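Local coordinates for putative iron-uptake ABC transport system,periplasmic iron-binding protein (Campylobacter jejuni, PDB 3E13) that binds ferric iron and, as a periplasmic solute-binding protein, probably delivers it to an ABC transporter for uptake into the cell, at residues Lys118-Glu123 / Asn225-Gly230; Glu123-Ala128 / Lys161-Gly166; Ala128-Glu133 / Ala191-Met196; Gly166-Leu171 / Asp313-Arg318. All blocks are in the same frame, centred on the assembly; numbering follows the deposited sequence.

Interaction 1: residues Lys118-Glu123 / Asn225-Gly230; sequences KMKNYE and NQDNRG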
loop_
_atom_site.group_PDB
_atom_site.type_symbol
_atom_site.label_atom_id
_atom_site.label_comp_id
_atom_site.label_asym_id
_atom_site.label_seq_id
_atom_site.Cartn_x
_atom_site.Cartn_y
_atom_site.Cartn_z
ATOM N N LYS A 118 -4.226 -8.792 24.134
ATOM C CA LYS A 118 -3.892 -7.377 24.442
ATOM C C LYS A 118 -3.249 -6.658 23.250
ATOM O O LYS A 118 -2.831 -5.507 23.368
ATOM C CB LYS A 118 -2.950 -7.258 25.644
ATOM C CG LYS A 118 -3.397 -8.016 26.898
ATOM C CD LYS A 118 -4.737 -7.566 27.403
ATOM C CE LYS A 118 -5.029 -8.169 28.809
ATOM N NZ LYS A 118 -5.556 -9.579 28.624
ATOM N N MET A 119 -3.253 -7.302 22.091
ATOM C CA MET A 119 -2.755 -6.662 20.884
ATOM C C MET A 119 -3.941 -6.558 19.906
ATOM O O MET A 119 -4.090 -7.356 18.994
ATOM C CB MET A 119 -1.602 -7.465 20.299
ATOM C CG MET A 119 -0.977 -6.849 19.010
ATOM S SD MET A 119 -0.323 -5.214 19.213
ATOM C CE MET A 119 1.283 -5.566 19.980
ATOM N N LYS A 120 -4.816 -5.609 20.171
ATOM C CA LYS A 120 -6.094 -5.492 19.479
ATOM C C LYS A 120 -6.202 -4.241 18.538
ATOM O O LYS A 120 -6.833 -4.321 17.520
ATOM C CB LYS A 120 -7.231 -5.439 20.516
ATOM C CG LYS A 120 -7.437 -6.717 21.305
ATOM C CD LYS A 120 -8.245 -7.686 20.519
ATOM C CE LYS A 120 -8.383 -9.055 21.216
ATOM N NZ LYS A 120 -8.981 -10.020 20.239
ATOM N N ASN A 121 -5.546 -3.131 18.904
ATOM C CA ASN A 121 -5.635 -1.860 18.220
ATOM C C ASN A 121 -4.236 -1.373 17.861
ATOM O O ASN A 121 -3.285 -1.786 18.495
ATOM C CB ASN A 121 -6.264 -0.837 19.170
ATOM C CG ASN A 121 -7.661 -1.267 19.627
ATOM O OD1 ASN A 121 -8.507 -1.602 18.805
ATOM N ND2 ASN A 121 -7.895 -1.290 20.949
ATOM N N TYR A 122 -4.145 -0.487 16.890
ATOM C CA TYR A 122 -2.848 0.139 16.518
ATOM C C TYR A 122 -2.172 0.681 17.736
ATOM O O TYR A 122 -0.953 0.528 17.852
ATOM C CB TYR A 122 -2.965 1.183 15.390
ATOM C CG TYR A 122 -3.419 0.550 14.096
ATOM C CD1 TYR A 122 -4.710 0.726 13.635
ATOM C CD2 TYR A 122 -2.576 -0.327 13.384
ATOM C CE1 TYR A 122 -5.158 0.098 12.461
ATOM C CE2 TYR A 122 -3.003 -0.965 12.216
ATOM C CZ TYR A 122 -4.305 -0.714 11.744
ATOM O OH TYR A 122 -4.752 -1.389 10.671
ATOM N N GLU A 123 -2.950 1.263 18.663
ATOM C CA GLU A 123 -2.415 1.920 19.858
ATOM C C GLU A 123 -1.574 0.953 20.679
ATOM O O GLU A 123 -0.560 1.319 21.286
ATOM C CB GLU A 123 -3.587 2.448 20.697
ATOM C CG GLU A 123 -3.222 2.826 22.114
ATOM C CD GLU A 123 -4.426 3.315 22.904
ATOM O OE1 GLU A 123 -5.572 2.912 22.598
ATOM O OE2 GLU A 123 -4.182 4.064 23.872
ATOM N N ASN A 225 -8.272 -3.033 15.456
ATOM C CA ASN A 225 -9.351 -2.109 15.793
ATOM C C ASN A 225 -10.759 -2.618 15.496
ATOM O O ASN A 225 -11.651 -1.824 15.189
ATOM C CB ASN A 225 -9.091 -0.732 15.171
ATOM C CG ASN A 225 -7.871 -0.029 15.771
ATOM O OD1 ASN A 225 -6.755 -0.459 15.557
ATOM N ND2 ASN A 225 -8.100 1.076 16.511
ATOM N N GLN A 226 -10.934 -3.925 15.520
ATOM C CA GLN A 226 -12.235 -4.531 15.249
ATOM C C GLN A 226 -13.294 -4.116 16.247
ATOM O O GLN A 226 -14.483 -4.119 15.901
ATOM C CB GLN A 226 -12.131 -6.045 15.184
ATOM C CG GLN A 226 -11.326 -6.586 14.022
ATOM C CD GLN A 226 -11.761 -6.043 12.725
ATOM O OE1 GLN A 226 -12.855 -6.420 12.242
ATOM N NE2 GLN A 226 -10.970 -5.100 12.137
ATOM N N ASP A 227 -12.885 -3.756 17.456
ATOM C CA ASP A 227 -13.867 -3.348 18.476
ATOM C C ASP A 227 -14.312 -1.906 18.308
ATOM O O ASP A 227 -15.205 -1.443 19.043
ATOM C CB ASP A 227 -13.329 -3.556 19.900
ATOM C CG ASP A 227 -12.904 -4.980 20.185
ATOM O OD1 ASP A 227 -13.684 -5.885 19.885
ATOM O OD2 ASP A 227 -11.787 -5.254 20.715
ATOM N N ASN A 228 -13.717 -1.173 17.349
ATOM C CA ASN A 228 -14.010 0.241 17.228
ATOM C C ASN A 228 -14.034 0.640 15.744
ATOM O O ASN A 228 -14.927 0.209 15.025
ATOM C CB ASN A 228 -13.096 1.085 18.145
ATOM C CG ASN A 228 -11.622 0.675 18.086
ATOM O OD1 ASN A 228 -11.103 -0.100 18.942
ATOM N ND2 ASN A 228 -10.926 1.265 17.146
ATOM N N ARG A 229 -13.039 1.390 15.274
ATOM C CA ARG A 229 -13.099 2.009 13.960
ATOM C C ARG A 229 -12.768 1.113 12.769
ATOM O O ARG A 229 -13.096 1.457 11.626
ATOM C CB ARG A 229 -12.205 3.256 13.959
ATOM C CG ARG A 229 -10.703 3.025 14.032
ATOM C CD ARG A 229 -9.916 4.257 13.774
ATOM N NE ARG A 229 -8.467 4.105 13.785
ATOM C CZ ARG A 229 -7.648 4.477 14.734
ATOM N NH1 ARG A 229 -8.113 4.952 15.888
ATOM N NH2 ARG A 229 -6.335 4.399 14.528
ATOM N N GLY A 230 -12.152 -0.044 13.026
ATOM C CA GLY A 230 -11.721 -0.966 11.990
ATOM C C GLY A 230 -10.311 -0.707 11.482
ATOM O O GLY A 230 -9.603 0.245 11.878
HETATM O O HOH W 1 -8.977 -6.026 16.810
HETATM O O HOH W 2 -5.671 2.385 18.005
#
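N225 and Y122 leave their backbones alike, each with CG anti to the carbonyl carbon (chi1 -67° and -64°). Their side chains cross at about a right angle, the amide and ring planes only 25° apart. Asparagine suits position 225 twice over: it tolerates the positive phi found there, and its amide can do backbone work. OD1 of N225 accepts from the backbone N of Y122 at 2.9 Å, the donor tilted a little out of the amide plane, and lies 3.0 Å from CD1 of the Y122 ring. The backbone N of N225 gives a nearly straight bond to K120 O, 2.8 Å long. One residue thus grips two backbone groups of the facing loop. Two waters extend the grip: one accepts from Q226 N and probably donates to K120 O, the other accepts from N225 ND2 and from E123 N. On its own side, N225 O is met from opposite faces by the N-H groups of N228 and G230, and the backbone angles of G230 call for glycine. R229 approaches the Y122 ring with NH2 at 4.1 Å from CD1, while its NH1 forms a salt bridge with D155; Y122 OH bonds to R104 O and H232 N. The result is a type I beta turn, N225 to N228, docked through its first residue on a second loop of this solute-binding protein fold.

Interaction 2: residues Glu123-Ala128 / Lys161-Gly166; sequences EDLAKA and KAWAKG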
loop_
_atom_site.group_PDB
_atom_site.type_symbol
_atom_site.label_atom_id
_atom_site.label_comp_id
_atom_site.label_asym_id
_atom_site.label_seq_id
_atom_site.Cartn_x
_atom_site.Cartn_y
_atom_site.Cartn_z
ATOM N N GLU A 123 -2.950 1.263 18.663
ATOM C CA GLU A 123 -2.415 1.920 19.858
ATOM C C GLU A 123 -1.574 0.953 20.679
ATOM O O GLU A 123 -0.560 1.319 21.286
ATOM C CB GLU A 123 -3.587 2.448 20.697
ATOM C CG GLU A 123 -3.222 2.826 22.114
ATOM C CD GLU A 123 -4.426 3.315 22.904
ATOM O OE1 GLU A 123 -5.572 2.912 22.598
ATOM O OE2 GLU A 123 -4.182 4.064 23.872
ATOM N N ASP A 124 -1.972 -0.298 20.674
ATOM C CA ASP A 124 -1.331 -1.290 21.519
ATOM C C ASP A 124 0.126 -1.559 21.096
ATOM O O ASP A 124 0.945 -1.991 21.902
ATOM C CB ASP A 124 -2.146 -2.579 21.514
ATOM C CG ASP A 124 -3.522 -2.416 22.096
ATOM O OD1 ASP A 124 -3.675 -1.592 23.038
ATOM O OD2 ASP A 124 -4.525 -3.105 21.686
ATOM N N LEU A 125 0.452 -1.352 19.813
ATOM C CA LEU A 125 1.836 -1.542 19.355
ATOM C C LEU A 125 2.845 -0.686 20.110
ATOM O O LEU A 125 4.042 -1.015 20.120
ATOM C CB LEU A 125 1.973 -1.218 17.884
ATOM C CG LEU A 125 1.216 -2.166 16.952
ATOM C CD1 LEU A 125 1.043 -1.467 15.598
ATOM C CD2 LEU A 125 2.011 -3.427 16.783
ATOM N N ALA A 126 2.373 0.414 20.687
ATOM C CA ALA A 126 3.213 1.410 21.374
ATOM C C ALA A 126 3.270 1.205 22.914
ATOM O O ALA A 126 3.974 1.946 23.618
ATOM C CB ALA A 126 2.719 2.793 21.052
ATOM N N LYS A 127 2.564 0.184 23.410
ATOM C CA LYS A 127 2.499 -0.091 24.843
ATOM C C LYS A 127 3.758 -0.730 25.392
ATOM O O LYS A 127 4.389 -1.560 24.770
ATOM C CB LYS A 127 1.264 -0.933 25.192
ATOM C CG LYS A 127 0.000 -0.114 25.039
ATOM C CD LYS A 127 -1.205 -0.843 25.403
ATOM C CE LYS A 127 -2.451 0.063 25.333
ATOM N NZ LYS A 127 -3.651 -0.764 25.802
ATOM N N ALA A 128 4.119 -0.343 26.611
ATOM C CA ALA A 128 5.351 -0.853 27.226
ATOM C C ALA A 128 5.453 -2.363 27.345
ATOM O O ALA A 128 6.546 -2.934 27.310
ATOM C CB ALA A 128 5.527 -0.207 28.599
ATOM N N LYS A 161 2.129 11.177 18.033
ATOM C CA LYS A 161 3.524 11.309 18.434
ATOM C C LYS A 161 3.814 10.286 19.503
ATOM O O LYS A 161 4.852 9.651 19.483
ATOM C CB LYS A 161 3.826 12.710 18.941
ATOM C CG LYS A 161 5.279 12.909 19.249
ATOM C CD LYS A 161 5.547 14.346 19.634
ATOM C CE LYS A 161 6.970 14.487 20.134
ATOM N NZ LYS A 161 7.237 15.893 20.586
ATOM N N ALA A 162 2.909 10.122 20.469
ATOM C CA ALA A 162 3.113 9.126 21.503
ATOM C C ALA A 162 3.220 7.697 20.918
ATOM O O ALA A 162 4.037 6.888 21.378
ATOM C CB ALA A 162 2.034 9.212 22.503
ATOM N N TRP A 163 2.385 7.417 19.920
ATOM C CA TRP A 163 2.426 6.138 19.216
ATOM C C TRP A 163 3.750 5.910 18.524
ATOM O O TRP A 163 4.365 4.859 18.721
ATOM C CB TRP A 163 1.298 6.057 18.206
ATOM C CG TRP A 163 1.239 4.748 17.504
ATOM C CD1 TRP A 163 0.633 3.589 17.944
ATOM C CD2 TRP A 163 1.751 4.466 16.222
ATOM N NE1 TRP A 163 0.763 2.601 17.004
ATOM C CE2 TRP A 163 1.454 3.104 15.929
ATOM C CE3 TRP A 163 2.493 5.205 15.280
ATOM C CZ2 TRP A 163 1.829 2.508 14.723
ATOM C CZ3 TRP A 163 2.867 4.597 14.103
ATOM C CH2 TRP A 163 2.548 3.271 13.835
ATOM N N ALA A 164 4.206 6.900 17.786
ATOM C CA ALA A 164 5.462 6.803 17.042
ATOM C C ALA A 164 6.643 6.556 17.992
ATOM O O ALA A 164 7.475 5.699 17.737
ATOM C CB ALA A 164 5.673 8.027 16.179
ATOM N N LYS A 165 6.661 7.292 19.103
ATOM C CA LYS A 165 7.699 7.155 20.106
ATOM C C LYS A 165 7.724 5.775 20.736
ATOM O O LYS A 165 8.805 5.153 20.856
ATOM C CB LYS A 165 7.556 8.275 21.156
ATOM C CG LYS A 165 8.540 8.201 22.327
ATOM C CD LYS A 165 8.377 9.404 23.277
ATOM C CE LYS A 165 9.335 9.299 24.496
ATOM N NZ LYS A 165 8.778 9.917 25.726
ATOM N N GLY A 166 6.540 5.254 21.069
ATOM C CA GLY A 166 6.444 3.964 21.692
ATOM C C GLY A 166 6.807 2.835 20.743
ATOM O O GLY A 166 7.478 1.886 21.110
#
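A126 and W163 carry the apolar part of this contact. CB of A126 sits 3.8 Å from CD1 of the indole and 3.5 Å from the backbone O of W163, so the small methyl rests against both ring and carbonyl. W163 sends CG anti to its backbone N (chi1 -177°), and its ring runs beside L125, both side chains heading in one direction. L125 CD1 reaches CZ2 at 4.1 Å, while CA of E123 meets the pyrrole edge at CD1, 4.0 Å away.

Backbone packing comes second. The CA atoms of A126 and G166 are 4.1 Å apart, and A126 O lies 3.7 Å from G166 CA. Glycine is what allows this: a CB on residue 166 would point toward the loop and collide with A126 O.

The polar bonds lie within each segment or just beyond it. W163 NE1 donates to Y122 O, one residue before the loop segment, which ties the helix to the same loop and helps fix the indole's rotation. D124 OD1 receives K127 NZ in a 2.9 Å salt bridge, the amino group approaching almost in line with the C-O bond, and its OD2 accepts from the backbone N of K120 and N121; this buried carboxylate probably keeps its negative charge.

W163 also touches L147, L148 and I151, so the contact is a close, glycine-permitted approach of a loop turn to helix 157-170, with a tryptophan that packs as well on helix 142-155, the helix carrying the iron ligand Y143.

Interaction 3: residues Ala128-Glu133 / Ala191-Met196; sequences AEFKGE and AKFAVM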
loop_
_atom_site.group_PDB
_atom_site.type_symbol
_atom_site.label_atom_id
_atom_site.label_comp_id
_atom_site.label_asym_id
_atom_site.label_seq_id
_atom_site.Cartn_x
_atom_site.Cartn_y
_atom_site.Cartn_z
ATOM N N ALA A 128 4.119 -0.343 26.611
ATOM C CA ALA A 128 5.351 -0.853 27.226
ATOM C C ALA A 128 5.453 -2.363 27.345
ATOM O O ALA A 128 6.546 -2.934 27.310
ATOM C CB ALA A 128 5.527 -0.207 28.599
ATOM N N GLU A 129 4.325 -3.035 27.523
ATOM C CA GLU A 129 4.308 -4.477 27.630
ATOM C C GLU A 129 4.863 -5.222 26.404
ATOM O O GLU A 129 5.258 -6.401 26.506
ATOM C CB GLU A 129 2.893 -4.982 27.960
ATOM C CG GLU A 129 1.826 -4.703 26.928
ATOM C CD GLU A 129 0.430 -4.731 27.531
ATOM O OE1 GLU A 129 -0.044 -3.661 27.983
ATOM O OE2 GLU A 129 -0.162 -5.830 27.567
ATOM N N PHE A 130 4.908 -4.533 25.254
ATOM C CA PHE A 130 5.410 -5.138 24.026
ATOM C C PHE A 130 6.806 -4.668 23.653
ATOM O O PHE A 130 7.270 -4.909 22.532
ATOM C CB PHE A 130 4.420 -4.890 22.871
ATOM C CG PHE A 130 3.062 -5.460 23.133
ATOM C CD1 PHE A 130 2.885 -6.827 23.177
ATOM C CD2 PHE A 130 1.981 -4.645 23.421
ATOM C CE1 PHE A 130 1.625 -7.398 23.434
ATOM C CE2 PHE A 130 0.731 -5.210 23.667
ATOM C CZ PHE A 130 0.561 -6.576 23.653
ATOM N N LYS A 131 7.525 -4.046 24.599
ATOM C CA LYS A 131 8.902 -3.627 24.312
ATOM C C LYS A 131 9.751 -4.812 23.878
ATOM O O LYS A 131 9.764 -5.866 24.549
ATOM C CB LYS A 131 9.545 -2.938 25.535
ATOM C CG LYS A 131 10.886 -2.315 25.214
ATOM C CD LYS A 131 11.394 -1.389 26.309
ATOM C CE LYS A 131 12.834 -0.908 26.028
ATOM N NZ LYS A 131 13.296 0.260 26.903
ATOM N N GLY A 132 10.427 -4.643 22.740
ATOM C CA GLY A 132 11.297 -5.644 22.157
ATOM C C GLY A 132 10.591 -6.721 21.369
ATOM O O GLY A 132 11.221 -7.680 20.917
ATOM N N GLU A 133 9.292 -6.550 21.191
ATOM C CA GLU A 133 8.458 -7.624 20.629
ATOM C C GLU A 133 7.846 -7.272 19.271
ATOM O O GLU A 133 7.209 -8.141 18.652
ATOM C CB GLU A 133 7.337 -8.002 21.604
ATOM C CG GLU A 133 7.833 -8.664 22.894
ATOM C CD GLU A 133 6.685 -9.033 23.841
ATOM O OE1 GLU A 133 6.899 -9.710 24.884
ATOM O OE2 GLU A 133 5.539 -8.671 23.529
ATOM N N ALA A 191 10.831 -11.699 16.781
ATOM C CA ALA A 191 9.861 -10.728 17.247
ATOM C C ALA A 191 8.521 -11.424 17.274
ATOM O O ALA A 191 8.319 -12.423 16.548
ATOM C CB ALA A 191 9.804 -9.545 16.280
ATOM N N LYS A 192 7.614 -10.962 18.105
ATOM C CA LYS A 192 6.298 -11.567 18.162
ATOM C C LYS A 192 5.270 -11.002 17.182
ATOM O O LYS A 192 4.374 -11.731 16.759
ATOM C CB LYS A 192 5.721 -11.443 19.542
ATOM C CG LYS A 192 6.538 -12.215 20.627
ATOM C CD LYS A 192 5.864 -12.049 21.981
ATOM C CE LYS A 192 6.795 -12.302 23.158
ATOM N NZ LYS A 192 6.837 -13.730 23.494
ATOM N N PHE A 193 5.409 -9.744 16.805
ATOM C CA PHE A 193 4.393 -9.062 16.002
ATOM C C PHE A 193 5.084 -8.246 14.932
ATOM O O PHE A 193 6.034 -7.526 15.227
ATOM C CB PHE A 193 3.543 -8.118 16.859
ATOM C CG PHE A 193 2.776 -8.822 17.975
ATOM C CD1 PHE A 193 1.667 -9.556 17.696
ATOM C CD2 PHE A 193 3.178 -8.703 19.290
ATOM C CE1 PHE A 193 0.956 -10.174 18.716
ATOM C CE2 PHE A 193 2.478 -9.305 20.315
ATOM C CZ PHE A 193 1.372 -10.066 20.024
ATOM N N ALA A 194 4.583 -8.345 13.704
ATOM C CA ALA A 194 5.033 -7.550 12.594
ATOM C C ALA A 194 3.910 -6.697 12.044
ATOM O O ALA A 194 2.825 -7.220 11.802
ATOM C CB ALA A 194 5.526 -8.443 11.512
ATOM N N VAL A 195 4.203 -5.439 11.776
ATOM C CA VAL A 195 3.291 -4.576 11.016
ATOM C C VAL A 195 3.517 -4.839 9.537
ATOM O O VAL A 195 4.646 -4.685 9.041
ATOM C CB VAL A 195 3.511 -3.110 11.379
ATOM C CG1 VAL A 195 2.572 -2.240 10.584
ATOM C CG2 VAL A 195 3.346 -2.874 12.920
ATOM N N MET A 196 2.481 -5.299 8.833
ATOM C CA MET A 196 2.610 -5.645 7.428
ATOM C C MET A 196 1.277 -5.666 6.654
ATOM O O MET A 196 0.218 -5.810 7.245
ATOM C CB MET A 196 3.312 -7.011 7.263
ATOM C CG MET A 196 2.533 -8.213 7.827
ATOM S SD MET A 196 3.345 -9.819 7.647
ATOM C CE MET A 196 3.500 -9.882 5.922
#
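E133, the residue most covered here, meets K192 and F193 through both its backbone and its side chain. Its carbonyl O accepts two N-H groups, from K192 N at 2.9 Å and from F193 N at 3.0 Å. The F193 donor comes nearly in line with the C=O bond; the K192 bond is bent and tilted 29° from the carbonyl plane, the less well aligned.

The side chain of E133 runs extended beyond CG and lies obliquely across that of K192. OE1 comes within 3.1 Å of K192 CE, but the lysine chain bends at its last torsion (chi4 -86°), leaving NZ 4.3 Å from OE1. Long, flexible chains suit this outer side, where the CD and CE methylenes of K192 pack against the carboxylate.

F193 faces inward instead. Its CE2 touches CE1 and CD1 of F130, each at 3.8 Å; the rings are nearly perpendicular, with centroids 5.6 Å apart. I106, I114 and M119 help enclose this aromatic pair, where large apolar rings fit well. A type II turn from F130 to E133, with G132 at positive phi, leads from the buried ring to the sheet edge.

A doubly engaged carbonyl leads into the parallel pairing of strands 134-135 and 193-197, aromatic carbon seals the inner side, and the opposite charges of E133 and K192, too far apart for a salt bridge, probably add only a modest attraction.

Interaction 4: residues Gly166-Leu171 / Asp313-Arg318; sequences GVLENL and DEVGFR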
loop_
_atom_site.group_PDB
_atom_site.type_symbol
_atom_site.label_atom_id
_atom_site.label_comp_id
_atom_site.label_asym_id
_atom_site.label_seq_id
_atom_site.Cartn_x
_atom_site.Cartn_y
_atom_site.Cartn_z
ATOM N N GLY A 166 6.540 5.254 21.069
ATOM C CA GLY A 166 6.444 3.964 21.692
ATOM C C GLY A 166 6.807 2.835 20.743
ATOM O O GLY A 166 7.478 1.886 21.110
ATOM N N VAL A 167 6.318 2.901 19.506
ATOM C CA VAL A 167 6.700 1.947 18.481
ATOM C C VAL A 167 8.220 1.909 18.302
ATOM O O VAL A 167 8.830 0.826 18.320
ATOM C CB VAL A 167 5.994 2.269 17.164
ATOM C CG1 VAL A 167 6.603 1.485 16.012
ATOM C CG2 VAL A 167 4.487 1.916 17.305
ATOM N N LEU A 168 8.847 3.073 18.222
ATOM C CA LEU A 168 10.297 3.157 18.075
ATOM C C LEU A 168 10.959 2.445 19.244
ATOM O O LEU A 168 11.885 1.640 19.059
ATOM C CB LEU A 168 10.778 4.580 18.043
ATOM C CG LEU A 168 12.278 4.773 17.796
ATOM C CD1 LEU A 168 12.717 4.082 16.526
ATOM C CD2 LEU A 168 12.549 6.281 17.744
ATOM N N GLU A 169 10.510 2.744 20.449
ATOM C CA GLU A 169 11.114 2.176 21.648
ATOM C C GLU A 169 10.956 0.663 21.698
ATOM O O GLU A 169 11.821 -0.032 22.220
ATOM C CB GLU A 169 10.522 2.815 22.911
ATOM C CG GLU A 169 11.015 2.109 24.176
ATOM C CD GLU A 169 10.900 2.923 25.451
ATOM O OE1 GLU A 169 10.179 3.953 25.476
ATOM O OE2 GLU A 169 11.543 2.482 26.439
ATOM N N ASN A 170 9.841 0.166 21.162
ATOM C CA ASN A 170 9.489 -1.238 21.204
ATOM C C ASN A 170 10.098 -2.117 20.137
ATOM O O ASN A 170 9.972 -3.317 20.232
ATOM C CB ASN A 170 7.956 -1.383 21.092
ATOM C CG ASN A 170 7.209 -0.996 22.351
ATOM O OD1 ASN A 170 5.940 -0.967 22.347
ATOM N ND2 ASN A 170 7.925 -0.749 23.453
ATOM N N LEU A 171 10.738 -1.564 19.111
ATOM C CA LEU A 171 11.238 -2.377 18.032
ATOM C C LEU A 171 12.219 -3.419 18.528
ATOM O O LEU A 171 13.123 -3.121 19.301
ATOM C CB LEU A 171 11.878 -1.528 16.960
ATOM C CG LEU A 171 10.999 -0.494 16.262
ATOM C CD1 LEU A 171 11.800 0.205 15.287
ATOM C CD2 LEU A 171 9.810 -1.226 15.617
ATOM N N ASP A 313 10.188 11.988 12.253
ATOM C CA ASP A 313 11.528 12.607 12.271
ATOM C C ASP A 313 11.820 13.059 13.722
ATOM O O ASP A 313 12.922 12.850 14.228
ATOM C CB ASP A 313 11.622 13.831 11.319
ATOM C CG ASP A 313 11.764 13.494 9.826
ATOM O OD1 ASP A 313 11.852 12.309 9.392
ATOM O OD2 ASP A 313 11.779 14.428 8.957
ATOM N N GLU A 314 10.816 13.643 14.384
ATOM C CA GLU A 314 10.922 14.224 15.735
ATOM C C GLU A 314 11.212 13.212 16.811
ATOM O O GLU A 314 12.000 13.503 17.711
ATOM C CB GLU A 314 9.624 14.926 16.161
ATOM C CG GLU A 314 9.290 16.213 15.454
ATOM C CD GLU A 314 7.862 16.693 15.715
ATOM O OE1 GLU A 314 7.241 16.335 16.757
ATOM O OE2 GLU A 314 7.333 17.424 14.851
ATOM N N VAL A 315 10.599 12.023 16.722
ATOM C CA VAL A 315 10.783 11.005 17.744
ATOM C C VAL A 315 12.047 10.142 17.540
ATOM O O VAL A 315 12.384 9.359 18.406
ATOM C CB VAL A 315 9.496 10.115 17.924
ATOM C CG1 VAL A 315 8.274 10.997 18.117
ATOM C CG2 VAL A 315 9.337 9.099 16.784
ATOM N N GLY A 316 12.738 10.296 16.419
ATOM C CA GLY A 316 14.017 9.645 16.214
ATOM C C GLY A 316 14.074 8.496 15.232
ATOM O O GLY A 316 15.021 7.716 15.262
ATOM N N PHE A 317 13.061 8.333 14.383
ATOM C CA PHE A 317 13.242 7.422 13.225
ATOM C C PHE A 317 14.196 7.954 12.160
ATOM O O PHE A 317 14.617 9.131 12.185
ATOM C CB PHE A 317 11.913 7.177 12.545
ATOM C CG PHE A 317 11.033 6.200 13.258
ATOM C CD1 PHE A 317 11.067 4.842 12.935
ATOM C CD2 PHE A 317 10.144 6.628 14.214
ATOM C CE1 PHE A 317 10.232 3.939 13.570
ATOM C CE2 PHE A 317 9.267 5.701 14.866
ATOM C CZ PHE A 317 9.309 4.395 14.557
ATOM N N ARG A 318 14.556 7.036 11.253
ATOM C CA ARG A 318 14.812 7.260 9.821
ATOM C C ARG A 318 16.215 6.894 9.394
ATOM O O ARG A 318 16.303 6.084 8.492
ATOM C CB ARG A 318 14.409 8.647 9.272
ATOM C CG ARG A 318 15.597 9.599 9.159
ATOM C CD ARG A 318 15.256 10.965 8.650
ATOM N NE ARG A 318 14.529 10.901 7.392
ATOM C CZ ARG A 318 15.066 10.571 6.222
ATOM N NH1 ARG A 318 16.346 10.227 6.143
ATOM N NH2 ARG A 318 14.317 10.586 5.121
#
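The F317 ring takes the CD1 methyl of L168 over one face, almost at its centre. The methyl is 3.9 Å from the centroid and 10° off the normal, a well-formed CH-pi contact. At the ring edge, V167 CG1 lies near the plane, 4.2 Å from CZ, while L171 CD1 approaches CE1 obliquely. Y312 adds an edge-to-face contact with the same ring. The other flat group, the guanidinium of R318, has OD1 of D313 at its edge and in plane, 3.6 Å from NE in a long salt bridge.

L168 does most of the touching for the helix. CG is anti to the backbone N (chi1 -176°), and the side chain runs antiparallel to that of F317, with CB 3.7 Å from CE2. The branched end serves two surfaces: CD1 covers the ring, while CD2 rests 3.2 Å from V315 O and 3.7 Å from G316 C. A leucine fork suits this double task.

G316 ends helix 305-315 in a Schellman motif. Its positive phi of 108° takes the chain out of the helix; these backbone angles call for glycine, and a CB would also be tight against L168 CD2.

Nothing polar pairs between the two segments. The end of helix 157-170 and the tail after helix 305-315 adhere through aliphatic carbon laid against an aromatic ring and a helix terminus, so the fit depends on shape and dispersion.

In the fold
Interactions 1, 2 and 3 follow one loop, residues 118-133, sharing E123 and A128 in turn; interactions 2 and 4 share G166 on helix 157-170, their centres about 9 Å apart. The indole bond to Y122 O, 2.8 Å from W163 NE1, joins interactions 1 and 2, and interaction 1 touches interaction 3 where M119 CE packs on F130 CG and F193 CD2. Interactions 3 and 4 are tied by the salt bridge K131 NZ to E169 OE2 (2.9 Å) and probably by G132 N to N170 O. The side chains of Y122 and W163 each lie about 10 Å from that of the iron ligand Y143; interactions 3 and 4 lie away from the metal site.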